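Local coordinates for protein terminal uridylyltransferase 1 (Trypanosoma brucei, PDB 5HZD) that adds uridines from UTP to the 3' ends of guide RNAs, ribosomal RNAs and some mRNAs, and takes part in mitochondrial RNA editing, at residues A[94-99]-A[249-254]; A[98-103]-A[139-144]; A[148-153]-A[287-292]; A[269-272]-A[277-280]. One frame throughout, in Å; residues are numbered along the deposited sequence. Where two conformers were deposited one is given.

Interaction 1 (A[94-99]-A[249-254]); sequences ECVVRR and AAVRAA
V251 and R252 of helix 247-254 meet V96 and C95 of helix 80-100. This is helix-helix packing. Helix 80-100 flanks the nucleotidyltransferase palm, and helix 247-254 follows strand 239-244 of the four-stranded antiparallel sheet inserted into the palm. The helices come closest at C95 and R252, whose CA atoms are 5.7 Å apart. A249 opens the second segment with its CB pointing away from helix 80-100, and it packs on L244. A250 also leans on L244, so this side of the short helix belongs to the inserted sheet. V251 is buried and turns its CB toward the other helix. Its CG1 meets V96 CG2 at 4.2 Å, a light methyl-to-methyl touch. Its other methyl, CG2, touches P278. R252 follows, with CG anti to the backbone N (chi1 -168°). Its chain then bends at chi3, and this brings the guanidinium back alongside the C95 side chain. The sulphur thus lies in the bend of the arginine chain, near both its start and its head group: R252 CB is 3.8 Å from C95 SG. C95 was modelled in two conformers, so the sulphur contacts are less certain and hold for the one described. A253, like A249, packs on L244. In the conformer described, C95 SG approaches the guanidinium obliquely and lies 3.6 Å from R252 NE.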
loop_
_atom_site.group_PDB
_atom_site.type_symbol
_atom_site.label_atom_id
_atom_site.label_comp_id
_atom_site.label_asym_id
_atom_site.label_seq_id
_atom_site.Cartn_x
_atom_site.Cartn_y
_atom_site.Cartn_z
ATOM N N GLU A 94 11.486 12.721 8.588
ATOM C CA GLU A 94 10.848 13.857 9.244
ATOM C C GLU A 94 11.851 14.950 9.532
ATOM O O GLU A 94 11.534 16.133 9.409
ATOM C CB GLU A 94 10.125 13.414 10.509
ATOM C CG GLU A 94 9.280 14.499 11.160
ATOM C CD GLU A 94 8.398 13.910 12.235
ATOM O OE1 GLU A 94 8.736 14.088 13.428
ATOM O OE2 GLU A 94 7.361 13.254 11.915
ATOM N N CYS A 95 13.088 14.585 9.850
ATOM C CA CYS A 95 14.174 15.566 10.032
ATOM C C CYS A 95 14.397 16.383 8.787
ATOM O O CYS A 95 14.670 17.591 8.833
ATOM C CB CYS A 95 15.476 14.843 10.341
ATOM S SG CYS A 95 15.547 14.008 11.905
ATOM N N VAL A 96 14.316 15.708 7.645
ATOM C CA VAL A 96 14.560 16.393 6.387
ATOM C C VAL A 96 13.395 17.326 6.082
ATOM O O VAL A 96 13.600 18.526 5.794
ATOM C CB VAL A 96 14.709 15.384 5.224
ATOM C CG1 VAL A 96 14.875 16.153 3.896
ATOM C CG2 VAL A 96 15.875 14.454 5.467
ATOM N N VAL A 97 12.153 16.819 6.155
ATOM C CA VAL A 97 11.041 17.659 5.710
ATOM C C VAL A 97 10.769 18.826 6.644
ATOM O O VAL A 97 10.247 19.844 6.188
ATOM C CB VAL A 97 9.761 16.875 5.414
ATOM C CG1 VAL A 97 10.065 15.731 4.435
ATOM C CG2 VAL A 97 9.194 16.337 6.673
ATOM N N ARG A 98 11.141 18.719 7.923
ATOM C CA ARG A 98 10.967 19.885 8.808
ATOM C C ARG A 98 11.845 21.060 8.444
ATOM O O ARG A 98 11.569 22.171 8.855
ATOM C CB ARG A 98 11.159 19.499 10.277
ATOM C CG ARG A 98 9.983 18.677 10.779
ATOM C CD ARG A 98 10.100 18.324 12.253
ATOM N NE ARG A 98 10.036 19.569 13.017
ATOM C CZ ARG A 98 10.186 19.668 14.333
ATOM N NH1 ARG A 98 10.093 20.861 14.910
ATOM N NH2 ARG A 98 10.463 18.599 15.051
ATOM N N ARG A 99 12.901 20.852 7.675
ATOM C CA ARG A 99 13.695 21.992 7.204
ATOM C C ARG A 99 12.919 22.787 6.155
ATOM O O ARG A 99 13.096 23.995 6.034
ATOM C CB ARG A 99 15.056 21.533 6.661
ATOM C CG ARG A 99 15.836 22.567 5.823
ATOM C CD ARG A 99 16.474 23.710 6.638
ATOM N NE ARG A 99 16.987 23.298 7.944
ATOM C CZ ARG A 99 18.173 22.732 8.150
ATOM N NH1 ARG A 99 18.984 22.483 7.128
ATOM N NH2 ARG A 99 18.545 22.407 9.383
ATOM N N ALA A 249 20.089 9.898 14.405
ATOM C CA ALA A 249 20.899 11.051 14.792
ATOM C C ALA A 249 21.830 11.473 13.661
ATOM O O ALA A 249 22.117 12.658 13.511
ATOM C CB ALA A 249 21.714 10.765 16.069
ATOM N N ALA A 250 22.304 10.518 12.864
ATOM C CA ALA A 250 23.220 10.840 11.779
ATOM C C ALA A 250 22.522 11.686 10.714
ATOM O O ALA A 250 23.102 12.631 10.184
ATOM C CB ALA A 250 23.819 9.584 11.170
ATOM N N VAL A 251 21.273 11.364 10.398
ATOM C CA VAL A 251 20.527 12.205 9.465
ATOM C C VAL A 251 20.179 13.573 10.082
ATOM O O VAL A 251 20.262 14.600 9.421
ATOM C CB VAL A 251 19.277 11.467 8.962
ATOM C CG1 VAL A 251 18.460 12.379 8.038
ATOM C CG2 VAL A 251 19.700 10.179 8.241
ATOM N N ARG A 252 19.794 13.577 11.356
ATOM C CA ARG A 252 19.498 14.813 12.068
ATOM C C ARG A 252 20.734 15.722 12.052
ATOM O O ARG A 252 20.604 16.934 11.800
ATOM C CB ARG A 252 18.972 14.482 13.484
ATOM C CG ARG A 252 18.344 15.664 14.249
ATOM C CD ARG A 252 17.673 15.198 15.572
ATOM N NE ARG A 252 16.461 14.412 15.325
ATOM C CZ ARG A 252 16.261 13.161 15.731
ATOM N NH1 ARG A 252 17.185 12.521 16.442
ATOM N NH2 ARG A 252 15.114 12.549 15.439
ATOM N N ALA A 253 21.925 15.154 12.255
ATOM C CA ALA A 253 23.173 15.931 12.171
ATOM C C ALA A 253 23.448 16.464 10.761
ATOM O O ALA A 253 23.877 17.603 10.595
ATOM C CB ALA A 253 24.372 15.111 12.676
ATOM N N ALA A 254 23.221 15.648 9.738
ATOM C CA ALA A 254 23.436 16.088 8.343
ATOM C C ALA A 254 22.465 17.186 7.923
ATOM O O ALA A 254 22.735 17.945 6.978
ATOM C CB ALA A 254 23.319 14.897 7.408
#

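Interaction 2 (A[98-103]-A[139-144]); sequences RRWHDK and WPPLEK
W100, H101 and W139 form an aromatic cluster, with P141 added at one side. It joins the end of helix 80-100 to the loop that leads into helix 143-156, at the surface of the nucleotidyltransferase palm. The tight part lies where the two indoles meet. They come from opposite directions and touch rim to rim, neither over the face of the other, with W100 CH2 3.7 Å from W139 CH2. Their planes are turned by 65°. P141 CG reaches the edge of the W100 ring near its plane, 3.7 Å from CZ2. P141 also serves the other tryptophan, for its CD lies 3.4 Å above one face of W139, toward the rim. The peptide before P140 is cis. H101 completes the cluster: W139 CZ3 sits over one face of the imidazole, 3.7 Å from H101 NE2, with the ring planes oblique at 45°. H101 CG is anti to the backbone N (chi1 -169°), which carries the ring out toward W139. The imidazole is held there by a hydrogen bond between NE2 and D130. W139 NE1 has weak bonds to the carbonyls of V128 and F289. Away from the cluster the first segment is polar and more exposed, and there it does not touch the second. D102 and K103 take no part in the cluster. K103 forms a salt bridge with D132. R98 and D102 pair within their own segment, and R98 NH1 meets the syn side of D102 OD1 at 2.9 Å, out of the carboxylate plane.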
loop_
_atom_site.group_PDB
_atom_site.type_symbol
_atom_site.label_atom_id
_atom_site.label_comp_id
_atom_site.label_asym_id
_atom_site.label_seq_id
_atom_site.Cartn_x
_atom_site.Cartn_y
_atom_site.Cartn_z
ATOM N N ARG A 98 11.141 18.719 7.923
ATOM C CA ARG A 98 10.967 19.885 8.808
ATOM C C ARG A 98 11.845 21.060 8.444
ATOM O O ARG A 98 11.569 22.171 8.855
ATOM C CB ARG A 98 11.159 19.499 10.277
ATOM C CG ARG A 98 9.983 18.677 10.779
ATOM C CD ARG A 98 10.100 18.324 12.253
ATOM N NE ARG A 98 10.036 19.569 13.017
ATOM C CZ ARG A 98 10.186 19.668 14.333
ATOM N NH1 ARG A 98 10.093 20.861 14.910
ATOM N NH2 ARG A 98 10.463 18.599 15.051
ATOM N N ARG A 99 12.901 20.852 7.675
ATOM C CA ARG A 99 13.695 21.992 7.204
ATOM C C ARG A 99 12.919 22.787 6.155
ATOM O O ARG A 99 13.096 23.995 6.034
ATOM C CB ARG A 99 15.056 21.533 6.661
ATOM C CG ARG A 99 15.836 22.567 5.823
ATOM C CD ARG A 99 16.474 23.710 6.638
ATOM N NE ARG A 99 16.987 23.298 7.944
ATOM C CZ ARG A 99 18.173 22.732 8.150
ATOM N NH1 ARG A 99 18.984 22.483 7.128
ATOM N NH2 ARG A 99 18.545 22.407 9.383
ATOM N N TRP A 100 12.028 22.108 5.424
ATOM C CA TRP A 100 11.154 22.763 4.459
ATOM C C TRP A 100 9.947 23.401 5.159
ATOM O O TRP A 100 9.585 24.558 4.906
ATOM C CB TRP A 100 10.715 21.723 3.430
ATOM C CG TRP A 100 9.571 22.122 2.582
ATOM C CD1 TRP A 100 9.548 23.087 1.626
ATOM C CD2 TRP A 100 8.266 21.548 2.629
ATOM N NE1 TRP A 100 8.286 23.148 1.057
ATOM C CE2 TRP A 100 7.487 22.213 1.656
ATOM C CE3 TRP A 100 7.689 20.528 3.389
ATOM C CZ2 TRP A 100 6.132 21.908 1.440
ATOM C CZ3 TRP A 100 6.345 20.222 3.192
ATOM C CH2 TRP A 100 5.588 20.906 2.197
ATOM N N HIS A 101 9.353 22.665 6.079
ATOM C CA HIS A 101 8.174 23.158 6.776
ATOM C C HIS A 101 8.181 22.626 8.196
ATOM O O HIS A 101 7.929 21.451 8.424
ATOM C CB HIS A 101 6.918 22.685 6.051
ATOM C CG HIS A 101 5.677 23.344 6.535
ATOM N ND1 HIS A 101 5.381 24.661 6.257
ATOM C CD2 HIS A 101 4.663 22.876 7.298
ATOM C CE1 HIS A 101 4.226 24.973 6.820
ATOM N NE2 HIS A 101 3.774 23.909 7.459
ATOM N N ASP A 102 8.483 23.501 9.163
ATOM C CA ASP A 102 8.760 23.028 10.511
ATOM C C ASP A 102 7.630 22.247 11.165
ATOM O O ASP A 102 7.873 21.347 11.991
ATOM C CB ASP A 102 9.171 24.186 11.434
ATOM C CG ASP A 102 9.508 23.699 12.820
ATOM O OD1 ASP A 102 10.515 22.948 12.941
ATOM O OD2 ASP A 102 8.739 24.024 13.771
ATOM N N LYS A 103 6.400 22.555 10.781
ATOM C CA LYS A 103 5.267 21.909 11.422
ATOM C C LYS A 103 4.800 20.644 10.694
ATOM O O LYS A 103 3.884 19.980 11.158
ATOM C CB LYS A 103 4.111 22.884 11.534
ATOM C CG LYS A 103 4.375 23.951 12.609
ATOM C CD LYS A 103 3.255 24.950 12.653
ATOM C CE LYS A 103 2.015 24.316 13.252
ATOM N NZ LYS A 103 0.945 25.332 13.485
ATOM N N TRP A 139 -3.992 22.618 3.702
ATOM C CA TRP A 139 -2.971 21.609 3.420
ATOM C C TRP A 139 -3.503 20.697 2.325
ATOM O O TRP A 139 -4.683 20.329 2.346
ATOM C CB TRP A 139 -2.612 20.764 4.668
ATOM C CG TRP A 139 -1.340 20.007 4.443
ATOM C CD1 TRP A 139 -1.217 18.727 3.969
ATOM C CD2 TRP A 139 -0.003 20.519 4.562
ATOM N NE1 TRP A 139 0.118 18.399 3.817
ATOM C CE2 TRP A 139 0.877 19.485 4.180
ATOM C CE3 TRP A 139 0.534 21.750 4.971
ATOM C CZ2 TRP A 139 2.263 19.643 4.184
ATOM C CZ3 TRP A 139 1.904 21.913 4.971
ATOM C CH2 TRP A 139 2.761 20.850 4.587
ATOM N N PRO A 140 -2.659 20.339 1.347
ATOM C CA PRO A 140 -1.246 20.667 1.168
ATOM C C PRO A 140 -1.008 22.015 0.507
ATOM O O PRO A 140 -1.919 22.581 -0.142
ATOM C CB PRO A 140 -0.748 19.542 0.251
ATOM C CG PRO A 140 -1.946 19.223 -0.587
ATOM C CD PRO A 140 -3.132 19.359 0.352
ATOM N N PRO A 141 0.221 22.539 0.656
ATOM C CA PRO A 141 0.595 23.705 -0.136
ATOM C C PRO A 141 0.786 23.250 -1.574
ATOM O O PRO A 141 0.640 22.059 -1.830
ATOM C CB PRO A 141 1.938 24.123 0.475
ATOM C CG PRO A 141 2.541 22.838 0.978
ATOM C CD PRO A 141 1.370 21.949 1.380
ATOM N N LEU A 142 1.133 24.150 -2.487
ATOM C CA LEU A 142 1.192 23.735 -3.891
ATOM C C LEU A 142 2.167 22.589 -4.063
ATOM O O LEU A 142 3.369 22.695 -3.752
ATOM C CB LEU A 142 1.542 24.914 -4.780
ATOM C CG LEU A 142 0.298 25.796 -5.029
ATOM C CD1 LEU A 142 0.650 26.985 -5.817
ATOM C CD2 LEU A 142 -0.806 25.031 -5.762
ATOM N N GLU A 143 1.634 21.452 -4.489
ATOM C CA GLU A 143 2.395 20.224 -4.383
ATOM C C GLU A 143 3.551 20.105 -5.357
ATOM O O GLU A 143 4.535 19.447 -5.033
ATOM C CB GLU A 143 1.471 19.000 -4.482
ATOM C CG GLU A 143 0.589 18.813 -3.259
ATOM C CD GLU A 143 -0.613 17.946 -3.594
ATOM O OE1 GLU A 143 -1.503 18.444 -4.332
ATOM O OE2 GLU A 143 -0.658 16.799 -3.123
ATOM N N LYS A 144 3.444 20.716 -6.544
ATOM C CA LYS A 144 4.573 20.674 -7.458
ATOM C C LYS A 144 5.800 21.320 -6.789
ATOM O O LYS A 144 6.954 20.876 -6.952
ATOM C CB LYS A 144 4.221 21.402 -8.764
ATOM C CG LYS A 144 5.402 21.672 -9.672
ATOM C CD LYS A 144 5.008 22.461 -10.922
ATOM C CE LYS A 144 6.244 23.035 -11.620
ATOM N NZ LYS A 144 7.307 22.005 -11.860
#

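Interaction 3 (A[148-153]-A[287-292]); sequences RSITEL and LSFRAF
I150 packs on L287 and F289, three buried apolar side chains on one face of the central sheet of the nucleotidyltransferase palm. Helix 143-156 lies here against strand 285-288 and the turn after it. The first shell is split between the two branches of the isoleucine. Its long branch comes head-on to the phenyl ring and meets the edge in the ring plane. I150 CD1 is 3.3 Å from F289 CE1, a tight approach for two carbons, and nearly as close to CZ. The short branch is anti to the backbone N and goes to the leucine, where the two side chains slant past each other. In the next shell, I175 of the adjacent strand touches both I150 and L287, and the backbone of L287 is hydrogen-bonded to that of I175. W100 and V97 of helix 80-100 also lie on I150. A146, V147 and P140 pack on F289. The contact lies close to the probable active centre. D286, next to L287, is probably important for catalysis, as in related enzymes, and the side chain of D125, a probable magnesium ligand, is about 8 Å from that of L287. At the leucine end, I150 CG2 lies 4.0 Å from L287 CD1.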
loop_
_atom_site.group_PDB
_atom_site.type_symbol
_atom_site.label_atom_id
_atom_site.label_comp_id
_atom_site.label_asym_id
_atom_site.label_seq_id
_atom_site.Cartn_x
_atom_site.Cartn_y
_atom_site.Cartn_z
ATOM N N ARG A 148 9.510 19.654 -5.497
ATOM C CA ARG A 148 10.832 20.184 -5.893
ATOM C C ARG A 148 11.638 20.570 -4.646
ATOM O O ARG A 148 12.822 20.272 -4.577
ATOM C CB ARG A 148 10.698 21.348 -6.887
ATOM C CG ARG A 148 9.950 20.886 -8.157
ATOM C CD ARG A 148 9.363 22.003 -8.996
ATOM N NE ARG A 148 10.376 22.959 -9.405
ATOM C CZ ARG A 148 10.329 24.251 -9.092
ATOM N NH1 ARG A 148 9.305 24.722 -8.371
ATOM N NH2 ARG A 148 11.295 25.073 -9.503
ATOM N N SER A 149 10.985 21.184 -3.660
ATOM C CA SER A 149 11.699 21.593 -2.435
ATOM C C SER A 149 12.288 20.416 -1.696
ATOM O O SER A 149 13.476 20.443 -1.308
ATOM C CB SER A 149 10.756 22.358 -1.497
ATOM O OG SER A 149 10.385 23.594 -2.084
ATOM N N ILE A 150 11.494 19.373 -1.487
ATOM C CA ILE A 150 11.987 18.232 -0.718
ATOM C C ILE A 150 13.006 17.408 -1.518
ATOM O O ILE A 150 13.967 16.879 -0.951
ATOM C CB ILE A 150 10.827 17.410 -0.172
ATOM C CG1 ILE A 150 10.090 18.284 0.867
ATOM C CG2 ILE A 150 11.333 16.133 0.474
ATOM C CD1 ILE A 150 8.767 17.727 1.232
ATOM N N THR A 151 12.817 17.323 -2.839
ATOM C CA THR A 151 13.842 16.681 -3.662
ATOM C C THR A 151 15.210 17.320 -3.457
ATOM O O THR A 151 16.188 16.609 -3.279
ATOM C CB THR A 151 13.453 16.691 -5.126
ATOM O OG1 THR A 151 12.248 15.931 -5.241
ATOM C CG2 THR A 151 14.533 15.982 -5.974
ATOM N N GLU A 152 15.256 18.645 -3.417
ATOM C CA GLU A 152 16.535 19.339 -3.265
ATOM C C GLU A 152 17.143 19.097 -1.891
ATOM O O GLU A 152 18.346 18.904 -1.768
ATOM C CB GLU A 152 16.353 20.840 -3.491
ATOM C CG GLU A 152 17.602 21.656 -3.251
ATOM C CD GLU A 152 18.665 21.448 -4.320
ATOM O OE1 GLU A 152 18.401 20.737 -5.324
ATOM O OE2 GLU A 152 19.785 21.990 -4.146
ATOM N N LEU A 153 16.316 19.093 -0.858
ATOM C CA LEU A 153 16.835 18.782 0.481
ATOM C C LEU A 153 17.416 17.370 0.550
ATOM O O LEU A 153 18.484 17.140 1.168
ATOM C CB LEU A 153 15.748 18.955 1.559
ATOM C CG LEU A 153 15.279 20.388 1.810
ATOM C CD1 LEU A 153 14.140 20.423 2.836
ATOM C CD2 LEU A 153 16.450 21.286 2.255
ATOM N N LEU A 287 6.711 9.403 -1.490
ATOM C CA LEU A 287 6.437 10.515 -0.575
ATOM C C LEU A 287 5.354 11.421 -1.174
ATOM O O LEU A 287 5.485 11.920 -2.279
ATOM C CB LEU A 287 7.759 11.266 -0.326
ATOM C CG LEU A 287 7.792 12.407 0.688
ATOM C CD1 LEU A 287 9.221 12.762 0.988
ATOM C CD2 LEU A 287 7.048 13.642 0.177
ATOM N N SER A 288 4.264 11.604 -0.439
ATOM C CA SER A 288 3.146 12.424 -0.867
ATOM C C SER A 288 2.746 13.368 0.242
ATOM O O SER A 288 3.305 13.306 1.352
ATOM C CB SER A 288 1.957 11.529 -1.235
ATOM O OG SER A 288 1.613 10.682 -0.134
ATOM N N PHE A 289 1.781 14.241 -0.057
ATOM C CA PHE A 289 1.470 15.350 0.840
ATOM C C PHE A 289 0.022 15.373 1.296
ATOM O O PHE A 289 -0.439 16.350 1.906
ATOM C CB PHE A 289 1.835 16.677 0.161
ATOM C CG PHE A 289 3.288 16.784 -0.176
ATOM C CD1 PHE A 289 4.200 17.212 0.782
ATOM C CD2 PHE A 289 3.758 16.401 -1.434
ATOM C CE1 PHE A 289 5.551 17.306 0.506
ATOM C CE2 PHE A 289 5.108 16.478 -1.716
ATOM C CZ PHE A 289 6.006 16.923 -0.755
ATOM N N ARG A 290 -0.698 14.300 0.985
ATOM C CA ARG A 290 -2.113 14.226 1.331
ATOM C C ARG A 290 -2.407 13.197 2.405
ATOM O O ARG A 290 -1.641 12.264 2.619
ATOM C CB ARG A 290 -2.921 13.884 0.074
ATOM C CG ARG A 290 -2.661 14.885 -1.054
ATOM C CD ARG A 290 -3.552 14.644 -2.259
ATOM N NE ARG A 290 -3.153 15.523 -3.357
ATOM C CZ ARG A 290 -3.787 15.572 -4.525
ATOM N NH1 ARG A 290 -4.835 14.784 -4.736
ATOM N NH2 ARG A 290 -3.373 16.398 -5.476
ATOM N N ALA A 291 -3.541 13.353 3.077
ATOM C CA ALA A 291 -3.871 12.488 4.211
ATOM C C ALA A 291 -4.765 11.308 3.865
ATOM O O ALA A 291 -4.909 10.394 4.680
ATOM C CB ALA A 291 -4.510 13.306 5.327
ATOM N N PHE A 292 -5.364 11.285 2.674
ATOM C CA PHE A 292 -6.392 10.280 2.404
ATOM C C PHE A 292 -5.916 8.835 2.563
ATOM O O PHE A 292 -6.673 7.992 3.049
ATOM C CB PHE A 292 -7.066 10.508 1.035
ATOM C CG PHE A 292 -6.249 10.043 -0.145
ATOM C CD1 PHE A 292 -6.422 8.774 -0.666
ATOM C CD2 PHE A 292 -5.341 10.899 -0.762
ATOM C CE1 PHE A 292 -5.682 8.343 -1.752
ATOM C CE2 PHE A 292 -4.606 10.477 -1.865
ATOM C CZ PHE A 292 -4.775 9.193 -2.351
#

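Interaction 4 (A[269-272]-A[277-280]); sequences VQPA and RPEL
P271 ends strand 267-271, and after a short loop the chain comes back past it, so that the CA atoms of P271 and R277 are 6.3 Å apart. The strand is an outer one of the inserted antiparallel sheet, and the returning chain leads toward strand 285-288 of the palm. The main contact is a proline ring laid against an arginine. The R277 chain is extended from CG to NE and crosses the proline at about a right angle. P271 CB lies 3.8 Å from R277 CG. Further out, P271 CG and CD lie over one face of the guanidinium, with CD 3.8 Å above its plane and toward the rim. P278 adds a light touch, its CD 4.3 Å from P271 CG. In the plane of the guanidinium, at its edge, sits water 1. It accepts from R277 NH2 at 2.6 Å and donates to P271 O at 2.7 Å, bridging the segments. The other nitrogens are used nearby: NE bonds to the carbonyl of H273 and NH1 to that of G158. The guanidinium thus gives one face to apolar carbon and its N-H groups to two carbonyls and a water. Three partners should limit its rotation and satisfy much of its polarity beside a buried proline.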
loop_
_atom_site.group_PDB
_atom_site.type_symbol
_atom_site.label_atom_id
_atom_site.label_comp_id
_atom_site.label_asym_id
_atom_site.label_seq_id
_atom_site.Cartn_x
_atom_site.Cartn_y
_atom_site.Cartn_z
ATOM N N VAL A 269 27.467 17.898 2.974
ATOM C CA VAL A 269 27.468 16.746 3.887
ATOM C C VAL A 269 26.813 15.543 3.233
ATOM O O VAL A 269 25.851 15.671 2.462
ATOM C CB VAL A 269 26.763 17.098 5.218
ATOM C CG1 VAL A 269 25.287 17.381 4.964
ATOM C CG2 VAL A 269 26.896 15.954 6.251
ATOM N N GLN A 270 27.341 14.359 3.524
ATOM C CA GLN A 270 26.653 13.143 3.110
ATOM C C GLN A 270 27.099 12.002 4.008
ATOM O O GLN A 270 28.005 12.179 4.812
ATOM C CB GLN A 270 26.938 12.841 1.643
ATOM C CG GLN A 270 28.364 12.543 1.300
ATOM C CD GLN A 270 28.512 12.369 -0.201
ATOM O OE1 GLN A 270 27.938 13.142 -0.974
ATOM N NE2 GLN A 270 29.249 11.341 -0.623
ATOM N N PRO A 271 26.438 10.837 3.919
ATOM C CA PRO A 271 26.927 9.729 4.754
ATOM C C PRO A 271 28.379 9.384 4.438
ATOM O O PRO A 271 28.827 9.584 3.302
ATOM C CB PRO A 271 26.019 8.572 4.349
ATOM C CG PRO A 271 24.712 9.267 3.927
ATOM C CD PRO A 271 25.176 10.500 3.221
ATOM N N ALA A 272 29.109 8.878 5.435
ATOM C CA ALA A 272 30.525 8.565 5.266
ATOM C C ALA A 272 30.775 7.451 4.244
ATOM O O ALA A 272 31.867 7.345 3.702
ATOM C CB ALA A 272 31.158 8.213 6.616
ATOM N N ARG A 277 24.461 2.922 4.735
ATOM C CA ARG A 277 23.849 4.212 5.061
ATOM C C ARG A 277 22.636 4.033 5.963
ATOM O O ARG A 277 22.148 2.899 6.154
ATOM C CB ARG A 277 23.431 4.881 3.739
ATOM C CG ARG A 277 24.618 5.338 2.868
ATOM C CD ARG A 277 24.155 5.942 1.545
ATOM N NE ARG A 277 25.150 6.893 1.055
ATOM C CZ ARG A 277 24.917 7.768 0.079
ATOM N NH1 ARG A 277 23.730 7.767 -0.528
ATOM N NH2 ARG A 277 25.866 8.624 -0.296
ATOM N N PRO A 278 22.124 5.143 6.516
ATOM C CA PRO A 278 20.867 5.106 7.272
ATOM C C PRO A 278 19.682 4.488 6.492
ATOM O O PRO A 278 19.654 4.521 5.244
ATOM C CB PRO A 278 20.588 6.587 7.545
ATOM C CG PRO A 278 21.981 7.191 7.633
ATOM C CD PRO A 278 22.767 6.480 6.567
ATOM N N GLU A 279 18.727 3.933 7.233
ATOM C CA GLU A 279 17.564 3.207 6.672
ATOM C C GLU A 279 16.865 3.888 5.487
ATOM O O GLU A 279 16.501 3.230 4.496
ATOM C CB GLU A 279 16.559 2.891 7.793
ATOM C CG GLU A 279 17.013 1.796 8.791
ATOM C CD GLU A 279 17.926 2.288 9.918
ATOM O OE1 GLU A 279 18.322 3.488 9.965
ATOM O OE2 GLU A 279 18.283 1.473 10.795
ATOM N N LEU A 280 16.674 5.204 5.569
ATOM C CA LEU A 280 15.907 5.917 4.555
ATOM C C LEU A 280 16.543 5.780 3.166
ATOM O O LEU A 280 15.845 5.797 2.134
ATOM C CB LEU A 280 15.776 7.392 4.961
ATOM C CG LEU A 280 14.893 8.234 4.051
ATOM C CD1 LEU A 280 13.425 7.794 4.140
ATOM C CD2 LEU A 280 15.018 9.725 4.339
HETATM O O HOH W 1 28.207 9.033 0.695
#

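From the N terminus, helix 80-100 opens interactions 1 and 2 from overlapping segments. Interaction 2 closes first, the shorter of the palm spans, ending at the entry to helix 143-156. That helix then opens interaction 3. Interaction 1 closes next, at helix 247-254, so its span crosses that of interaction 3. Interaction 4 is a small local closure between 269-272 and 277-280, nested inside interaction 3, which closes last, just after strand 285-288. Interactions 2 and 3 join helices and sheet within the palm, and a salt bridge between E143 and R290 links them. Interaction 1 ties helix 80-100 to the inserted region, and interaction 4 lies where the chain leaves it. A254 against V269 connects these two, and R99 against L153 connects interactions 1 and 3.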